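Local coordinates for protein exocyst complex component EXO70 (Saccharomyces cerevisiae, PDB 2B1E) that serves as a subunit of the exocyst, the complex that tethers secretory vesicles to sites of exocytosis, and takes part in assembling that complex, at residues Tyr224-Leu232 and Leu270-Val281; Ile151-Ala162 and Gly179-Phe190. All coordinates share one frame; numbering follows the deposited sequence.

Both contacts belong to the long, all-helical rod of EXO70, and they follow one another along the chain: contact 2 is complete before contact 1 begins. Contact 2 sets the end of helix 136-155 and the turn after it against helix 180-201; contact 1 pairs helix 209-233 with helix 268-299. Their centres lie about 16 Å apart. Helices 180-201 and 209-233 are successive in sequence and bring the two sites together: L227, on the flank of its helix turned from contact 1, packs on E159, A162 and M180 of contact 2. Through L227 the packing of contact 2 runs on into helix 209-233, which in turn carries contact 1.

Contact 1. Residues Tyr224-Leu232 and Leu270-Val281; sequences YAKLFGANL and LLQDCTQEVRQV
F228 and C274 meet at the middle of this contact, where the segments 224-232 and 270-281, on helices 209-233 and 268-299, run nearly parallel, their axes 17° apart and 9.8 Å from each other at closest approach. The phenylalanine ring is carried across because its CG lies anti to the backbone N (chi1 -174°). Its CD2 comes to 3.4 Å from C274 SG, an oblique sulfur-aromatic contact. Further round the same ring, V278 CB meets the edge, 3.9 Å from F228 CZ.

L232 closes the tight end of the contact. It is a knob in a hole formed by C274, E277, V278 and V281, and its two methyls divide the work: CD1 packs 3.7 Å from V281 CG2, whereas CD2 lies against the aliphatic chain of E277, 3.2 Å from its CG. The carboxylate of E277 follows at the partly exposed margin, where OE2 also borders that leucine methyl.

Toward the start of both segments the backbones are closer together, A225 CA lying 6.3 Å from L271 CA, yet the side chains touch less tightly than round L232. The small A225 has its CB 3.9 Å from L270 CB, and L270 covers it on the partly exposed side. On the buried side Y224 and L271 cross at about a right angle, CD2 to CD2 at 4.0 Å. I253 of helix 245-259 touches both of them.

This is side-by-side helix packing in a helical rod. What crosses between the segments is methyl, ring and sulfur contact, with one carboxylate oxygen of E277 against a leucine methyl, so the pairing depends on the fit of shapes, while the hydroxyl of Y224 is hydrogen-bonded to S252 on helix 245-259.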
# COMPACT_ATOMS: atom_id res chain seq x y z
N TYR A 224 7.49 -19.85 -1.20
CA TYR A 224 6.72 -18.63 -0.99
C TYR A 224 7.24 -17.51 -1.89
O TYR A 224 6.47 -16.88 -2.62
CB TYR A 224 6.82 -18.18 0.47
CG TYR A 224 6.25 -16.80 0.73
CD1 TYR A 224 4.88 -16.60 0.87
CD2 TYR A 224 7.09 -15.69 0.82
CE1 TYR A 224 4.35 -15.33 1.10
CE2 TYR A 224 6.58 -14.41 1.04
CZ TYR A 224 5.21 -14.24 1.18
OH TYR A 224 4.70 -12.98 1.43
N ALA A 225 8.55 -17.27 -1.81
CA ALA A 225 9.19 -16.23 -2.59
C ALA A 225 8.94 -16.40 -4.09
O ALA A 225 8.80 -15.40 -4.81
CB ALA A 225 10.69 -16.22 -2.31
N LYS A 226 8.90 -17.64 -4.56
CA LYS A 226 8.66 -17.87 -5.98
C LYS A 226 7.23 -17.50 -6.35
O LYS A 226 7.00 -16.81 -7.34
CB LYS A 226 8.92 -19.34 -6.35
CG LYS A 226 8.62 -19.63 -7.81
CD LYS A 226 9.24 -20.92 -8.30
CE LYS A 226 8.96 -21.11 -9.79
NZ LYS A 226 9.74 -22.23 -10.39
N LEU A 227 6.28 -17.95 -5.54
CA LEU A 227 4.87 -17.65 -5.78
C LEU A 227 4.67 -16.14 -5.68
O LEU A 227 3.88 -15.55 -6.42
CB LEU A 227 4.01 -18.37 -4.73
CG LEU A 227 2.53 -18.64 -5.03
CD1 LEU A 227 1.90 -19.30 -3.81
CD2 LEU A 227 1.80 -17.35 -5.35
N PHE A 228 5.42 -15.52 -4.77
CA PHE A 228 5.36 -14.08 -4.55
C PHE A 228 5.84 -13.32 -5.79
O PHE A 228 5.26 -12.30 -6.17
CB PHE A 228 6.25 -13.70 -3.36
CG PHE A 228 6.15 -12.25 -2.96
CD1 PHE A 228 5.13 -11.82 -2.11
CD2 PHE A 228 7.07 -11.32 -3.43
CE1 PHE A 228 5.04 -10.48 -1.73
CE2 PHE A 228 6.98 -9.98 -3.05
CZ PHE A 228 5.96 -9.56 -2.20
N GLY A 229 6.90 -13.83 -6.40
CA GLY A 229 7.44 -13.20 -7.59
C GLY A 229 6.49 -13.35 -8.76
O GLY A 229 6.44 -12.50 -9.65
N ALA A 230 5.71 -14.43 -8.74
CA ALA A 230 4.75 -14.68 -9.80
C ALA A 230 3.70 -13.58 -9.81
O ALA A 230 3.42 -13.00 -10.86
CB ALA A 230 4.09 -16.04 -9.58
N ASN A 231 3.12 -13.29 -8.65
CA ASN A 231 2.10 -12.25 -8.55
C ASN A 231 2.69 -10.88 -8.83
O ASN A 231 2.05 -10.02 -9.43
CB ASN A 231 1.44 -12.26 -7.17
CG ASN A 231 0.80 -13.58 -6.82
OD1 ASN A 231 1.48 -14.58 -6.59
ND2 ASN A 231 -0.53 -13.61 -6.79
N LEU A 232 3.93 -10.67 -8.38
CA LEU A 232 4.59 -9.39 -8.58
C LEU A 232 4.91 -9.17 -10.05
O LEU A 232 5.17 -8.04 -10.47
CB LEU A 232 5.87 -9.33 -7.75
CG LEU A 232 6.55 -7.97 -7.64
CD1 LEU A 232 5.54 -6.91 -7.20
CD2 LEU A 232 7.69 -8.06 -6.65
N LEU A 270 16.08 -14.07 -0.11
CA LEU A 270 14.96 -14.08 -1.05
C LEU A 270 13.86 -13.11 -0.64
O LEU A 270 13.37 -12.33 -1.46
CB LEU A 270 14.37 -15.49 -1.16
CG LEU A 270 15.30 -16.59 -1.68
CD1 LEU A 270 14.64 -17.95 -1.50
CD2 LEU A 270 15.63 -16.34 -3.14
N LEU A 271 13.47 -13.15 0.63
CA LEU A 271 12.43 -12.27 1.12
C LEU A 271 12.85 -10.83 0.86
O LEU A 271 12.09 -10.04 0.29
CB LEU A 271 12.22 -12.47 2.62
CG LEU A 271 11.81 -13.88 3.07
CD1 LEU A 271 11.51 -13.88 4.56
CD2 LEU A 271 10.59 -14.34 2.27
N GLN A 272 14.07 -10.49 1.25
CA GLN A 272 14.59 -9.14 1.06
C GLN A 272 14.44 -8.70 -0.39
O GLN A 272 13.95 -7.61 -0.67
CB GLN A 272 16.06 -9.09 1.49
CG GLN A 272 16.27 -9.51 2.94
CD GLN A 272 17.73 -9.49 3.35
OE1 GLN A 272 18.58 -10.10 2.70
NE2 GLN A 272 18.02 -8.79 4.44
N ASP A 273 14.86 -9.56 -1.32
CA ASP A 273 14.73 -9.22 -2.73
C ASP A 273 13.26 -8.93 -3.02
O ASP A 273 12.93 -7.93 -3.67
CB ASP A 273 15.21 -10.38 -3.60
CG ASP A 273 16.66 -10.76 -3.33
OD1 ASP A 273 17.53 -9.86 -3.40
OD2 ASP A 273 16.93 -11.95 -3.06
N CYS A 274 12.38 -9.79 -2.53
CA CYS A 274 10.95 -9.63 -2.73
C CYS A 274 10.46 -8.31 -2.15
O CYS A 274 9.63 -7.62 -2.76
CB CYS A 274 10.18 -10.79 -2.09
SG CYS A 274 10.30 -12.34 -3.00
N THR A 275 10.96 -7.95 -0.97
CA THR A 275 10.57 -6.71 -0.32
C THR A 275 10.97 -5.50 -1.16
O THR A 275 10.13 -4.67 -1.49
CB THR A 275 11.21 -6.58 1.07
OG1 THR A 275 10.75 -7.64 1.92
CG2 THR A 275 10.86 -5.24 1.70
N GLN A 276 12.25 -5.42 -1.51
CA GLN A 276 12.76 -4.30 -2.30
C GLN A 276 12.06 -4.18 -3.65
O GLN A 276 12.01 -3.09 -4.23
CB GLN A 276 14.27 -4.43 -2.53
CG GLN A 276 14.86 -3.26 -3.31
CD GLN A 276 16.34 -3.42 -3.59
OE1 GLN A 276 17.15 -3.57 -2.67
NE2 GLN A 276 16.71 -3.39 -4.86
N GLU A 277 11.54 -5.28 -4.15
CA GLU A 277 10.86 -5.27 -5.44
C GLU A 277 9.42 -4.79 -5.32
O GLU A 277 8.99 -3.91 -6.07
CB GLU A 277 10.90 -6.67 -6.06
CG GLU A 277 10.51 -6.73 -7.53
CD GLU A 277 10.83 -8.07 -8.16
OE1 GLU A 277 12.02 -8.46 -8.16
OE2 GLU A 277 9.90 -8.74 -8.67
N VAL A 278 8.67 -5.36 -4.38
CA VAL A 278 7.28 -4.96 -4.18
C VAL A 278 7.19 -3.48 -3.82
O VAL A 278 6.21 -2.81 -4.16
CB VAL A 278 6.60 -5.80 -3.07
CG1 VAL A 278 7.20 -5.47 -1.71
CG2 VAL A 278 5.10 -5.53 -3.07
N ARG A 279 8.20 -2.97 -3.13
CA ARG A 279 8.22 -1.57 -2.74
C ARG A 279 8.39 -0.66 -3.95
O ARG A 279 7.90 0.47 -3.96
CB ARG A 279 9.33 -1.29 -1.73
CG ARG A 279 8.97 -1.66 -0.30
CD ARG A 279 10.09 -1.29 0.67
NE ARG A 279 9.70 -1.51 2.06
CZ ARG A 279 10.52 -1.34 3.09
NH1 ARG A 279 11.77 -0.96 2.89
NH2 ARG A 279 10.09 -1.55 4.33
N GLN A 280 9.10 -1.14 -4.97
CA GLN A 280 9.30 -0.36 -6.18
C GLN A 280 7.94 -0.17 -6.83
O GLN A 280 7.60 0.91 -7.30
CB GLN A 280 10.22 -1.10 -7.14
CG GLN A 280 11.55 -1.52 -6.55
CD GLN A 280 12.39 -2.33 -7.51
OE1 GLN A 280 11.93 -3.33 -8.07
NE2 GLN A 280 13.64 -1.91 -7.71
N VAL A 281 7.17 -1.25 -6.84
CA VAL A 281 5.84 -1.25 -7.44
C VAL A 281 4.84 -0.36 -6.71
O VAL A 281 4.14 0.43 -7.34
CB VAL A 281 5.29 -2.68 -7.52
CG1 VAL A 281 3.87 -2.66 -8.07
CG2 VAL A 281 6.19 -3.52 -8.42

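Contact 2. Residues Ile151-Ala162 and Gly179-Phe190; sequences ILKCMAFLEPFA and GMNSYTEALLGF
M155 folds back at both chi2 and chi3, while Y183 has CG anti to its backbone N, and the two torsion patterns put the methionine methyl squarely on the tyrosine ring. The setting is an antiparallel helix pair of the EXO70 rod: the axes of 151-155 and 180-190, on helices 136-155 and 180-201, run at 159°. M155 CE stands 3.5 Å from the centroid of the Y183 ring, 11° off its normal, a CH-pi contact; SD is farther above the same face, a Met-aromatic arrangement. As a knob, M155 fills a hole between Y183, A186, L187 and F190.

I151 CG2 lies over one face of the F190 ring, 3.7 Å from F190 CG, and C154 CB comes obliquely to F190 CZ at 3.5 Å. F100 and P102 lie against F190 from outside the pair, and its ring meets that of F112.

Beyond M155, L158 inserts CD1 tightly against A186 CB, at 3.2 Å. The turn from E159 to A162 then brings the chain back over the start of helix 180-201, where F161 O receives a CA-H...O contact from G179 CA at 3.0 Å. A162 CB packs on Y183 CB and M180 CE. At the exposed E159, one water in the plane of the Y183 ring joins the tyrosine OH, 2.7 Å away, to E159 OE1, to which it donates at 2.8 Å.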
# COMPACT_ATOMS: atom_id res chain seq x y z
N ILE A 151 4.92 -30.73 5.39
CA ILE A 151 4.45 -29.35 5.27
C ILE A 151 4.27 -28.92 3.82
O ILE A 151 3.30 -28.23 3.48
CB ILE A 151 5.43 -28.38 5.97
CG1 ILE A 151 5.52 -28.75 7.45
CG2 ILE A 151 4.95 -26.94 5.80
CD1 ILE A 151 6.57 -27.96 8.22
N LEU A 152 5.20 -29.31 2.95
CA LEU A 152 5.08 -28.94 1.55
C LEU A 152 3.80 -29.51 0.94
O LEU A 152 3.17 -28.88 0.09
CB LEU A 152 6.31 -29.43 0.78
CG LEU A 152 7.59 -28.63 1.06
CD1 LEU A 152 8.77 -29.30 0.39
CD2 LEU A 152 7.42 -27.19 0.57
N LYS A 153 3.41 -30.71 1.39
CA LYS A 153 2.19 -31.35 0.91
C LYS A 153 0.96 -30.60 1.40
O LYS A 153 -0.06 -30.55 0.72
CB LYS A 153 2.13 -32.81 1.39
CG LYS A 153 3.09 -33.75 0.67
CD LYS A 153 3.13 -35.11 1.36
CE LYS A 153 3.99 -36.11 0.59
NZ LYS A 153 3.36 -36.50 -0.70
N CYS A 154 1.06 -30.02 2.59
CA CYS A 154 -0.05 -29.25 3.14
C CYS A 154 -0.20 -27.96 2.36
O CYS A 154 -1.30 -27.59 1.94
CB CYS A 154 0.20 -28.93 4.61
SG CYS A 154 0.22 -30.36 5.69
N MET A 155 0.92 -27.27 2.16
CA MET A 155 0.90 -26.01 1.43
C MET A 155 0.50 -26.23 -0.03
O MET A 155 0.10 -25.29 -0.72
CB MET A 155 2.28 -25.35 1.50
CG MET A 155 2.73 -24.96 2.91
SD MET A 155 1.65 -23.76 3.72
CE MET A 155 1.88 -22.36 2.65
N ALA A 156 0.61 -27.48 -0.48
CA ALA A 156 0.25 -27.82 -1.85
C ALA A 156 -1.23 -27.57 -2.10
O ALA A 156 -1.64 -27.29 -3.22
CB ALA A 156 0.59 -29.28 -2.13
N PHE A 157 -2.03 -27.68 -1.05
CA PHE A 157 -3.47 -27.47 -1.13
C PHE A 157 -3.84 -26.00 -1.39
O PHE A 157 -4.91 -25.71 -1.92
CB PHE A 157 -4.15 -27.94 0.16
CG PHE A 157 -4.26 -29.43 0.28
CD1 PHE A 157 -5.21 -30.13 -0.46
CD2 PHE A 157 -3.41 -30.14 1.12
CE1 PHE A 157 -5.31 -31.52 -0.36
CE2 PHE A 157 -3.50 -31.53 1.23
CZ PHE A 157 -4.45 -32.21 0.49
N LEU A 158 -2.94 -25.10 -1.02
CA LEU A 158 -3.17 -23.66 -1.18
C LEU A 158 -2.44 -23.08 -2.39
O LEU A 158 -2.83 -22.04 -2.92
CB LEU A 158 -2.72 -22.92 0.08
CG LEU A 158 -3.30 -23.42 1.40
CD1 LEU A 158 -2.73 -22.59 2.53
CD2 LEU A 158 -4.82 -23.33 1.38
N GLU A 159 -1.37 -23.75 -2.82
CA GLU A 159 -0.58 -23.32 -3.97
C GLU A 159 -1.43 -22.93 -5.17
O GLU A 159 -1.20 -21.89 -5.79
CB GLU A 159 0.40 -24.44 -4.36
CG GLU A 159 1.10 -24.25 -5.70
CD GLU A 159 1.98 -23.02 -5.73
OE1 GLU A 159 2.60 -22.71 -4.69
OE2 GLU A 159 2.05 -22.36 -6.79
N PRO A 160 -2.42 -23.76 -5.52
CA PRO A 160 -3.30 -23.49 -6.67
C PRO A 160 -3.97 -22.12 -6.61
O PRO A 160 -3.75 -21.27 -7.48
CB PRO A 160 -4.33 -24.62 -6.58
CG PRO A 160 -3.54 -25.74 -6.02
CD PRO A 160 -2.76 -25.07 -4.92
N PHE A 161 -4.79 -21.91 -5.58
CA PHE A 161 -5.52 -20.67 -5.39
C PHE A 161 -4.65 -19.44 -5.14
O PHE A 161 -5.16 -18.36 -4.86
CB PHE A 161 -6.50 -20.84 -4.23
CG PHE A 161 -7.39 -22.05 -4.35
CD1 PHE A 161 -8.45 -22.06 -5.26
CD2 PHE A 161 -7.16 -23.17 -3.57
CE1 PHE A 161 -9.27 -23.18 -5.38
CE2 PHE A 161 -7.98 -24.30 -3.68
CZ PHE A 161 -9.04 -24.30 -4.59
N ALA A 162 -3.33 -19.60 -5.25
CA ALA A 162 -2.42 -18.48 -5.02
C ALA A 162 -1.57 -18.19 -6.26
O ALA A 162 -1.11 -17.06 -6.45
CB ALA A 162 -1.52 -18.77 -3.82
N GLY A 179 -5.76 -15.55 -3.10
CA GLY A 179 -5.42 -16.73 -2.33
C GLY A 179 -4.07 -16.59 -1.66
O GLY A 179 -3.62 -17.49 -0.94
N MET A 180 -3.41 -15.46 -1.90
CA MET A 180 -2.10 -15.21 -1.31
C MET A 180 -2.26 -14.97 0.19
O MET A 180 -1.34 -15.19 0.97
CB MET A 180 -1.45 -14.00 -1.97
CG MET A 180 0.05 -13.87 -1.73
SD MET A 180 1.02 -15.15 -2.57
CE MET A 180 0.97 -16.45 -1.36
N ASN A 181 -3.46 -14.53 0.58
CA ASN A 181 -3.76 -14.26 1.97
C ASN A 181 -3.78 -15.53 2.82
O ASN A 181 -3.13 -15.60 3.86
CB ASN A 181 -5.11 -13.54 2.09
CG ASN A 181 -5.14 -12.22 1.33
OD1 ASN A 181 -4.29 -11.36 1.54
ND2 ASN A 181 -6.11 -12.07 0.44
N SER A 182 -4.54 -16.53 2.37
CA SER A 182 -4.61 -17.80 3.09
C SER A 182 -3.25 -18.47 3.09
O SER A 182 -2.76 -18.90 4.13
CB SER A 182 -5.64 -18.72 2.45
OG SER A 182 -6.94 -18.19 2.57
N TYR A 183 -2.64 -18.56 1.91
CA TYR A 183 -1.33 -19.18 1.75
C TYR A 183 -0.39 -18.60 2.80
O TYR A 183 0.39 -19.34 3.41
CB TYR A 183 -0.77 -18.91 0.36
CG TYR A 183 0.51 -19.66 0.05
CD1 TYR A 183 0.48 -20.91 -0.57
CD2 TYR A 183 1.75 -19.13 0.41
CE1 TYR A 183 1.66 -21.61 -0.84
CE2 TYR A 183 2.93 -19.82 0.16
CZ TYR A 183 2.88 -21.06 -0.47
OH TYR A 183 4.05 -21.73 -0.74
N THR A 184 -0.46 -17.29 2.98
CA THR A 184 0.38 -16.60 3.95
C THR A 184 0.02 -17.00 5.38
O THR A 184 0.90 -17.31 6.18
CB THR A 184 0.24 -15.07 3.83
OG1 THR A 184 0.82 -14.63 2.60
CG2 THR A 184 0.95 -14.38 4.99
N GLU A 185 -1.27 -16.98 5.69
CA GLU A 185 -1.73 -17.34 7.02
C GLU A 185 -1.32 -18.76 7.36
O GLU A 185 -0.90 -19.05 8.49
CB GLU A 185 -3.25 -17.20 7.13
CG GLU A 185 -3.77 -17.22 8.55
CD GLU A 185 -5.28 -17.29 8.63
OE1 GLU A 185 -5.96 -16.57 7.87
OE2 GLU A 185 -5.80 -18.07 9.46
N ALA A 186 -1.43 -19.66 6.39
CA ALA A 186 -1.06 -21.06 6.60
C ALA A 186 0.43 -21.14 6.91
O ALA A 186 0.84 -21.79 7.87
CB ALA A 186 -1.38 -21.88 5.35
N LEU A 187 1.23 -20.47 6.08
CA LEU A 187 2.67 -20.44 6.25
C LEU A 187 3.09 -19.91 7.62
O LEU A 187 4.06 -20.38 8.21
CB LEU A 187 3.30 -19.58 5.15
CG LEU A 187 4.81 -19.41 5.25
CD1 LEU A 187 5.49 -20.78 5.32
CD2 LEU A 187 5.31 -18.61 4.05
N LEU A 188 2.36 -18.93 8.13
CA LEU A 188 2.67 -18.35 9.42
C LEU A 188 2.43 -19.36 10.54
O LEU A 188 3.18 -19.41 11.52
CB LEU A 188 1.84 -17.08 9.64
CG LEU A 188 2.17 -15.96 8.64
CD1 LEU A 188 1.18 -14.81 8.77
CD2 LEU A 188 3.59 -15.48 8.88
N GLY A 189 1.38 -20.16 10.39
CA GLY A 189 1.08 -21.18 11.38
C GLY A 189 2.14 -22.28 11.37
O GLY A 189 2.54 -22.77 12.42
N PHE A 190 2.59 -22.66 10.18
CA PHE A 190 3.63 -23.68 10.08
C PHE A 190 4.97 -23.19 10.62
O PHE A 190 5.71 -23.94 11.26
CB PHE A 190 3.78 -24.16 8.64
CG PHE A 190 2.74 -25.16 8.22
CD1 PHE A 190 2.62 -26.37 8.89
CD2 PHE A 190 1.88 -24.89 7.16
CE1 PHE A 190 1.65 -27.31 8.52
CE2 PHE A 190 0.90 -25.83 6.78
CZ PHE A 190 0.79 -27.03 7.46
O HOH W 1 3.38 -23.85 -2.28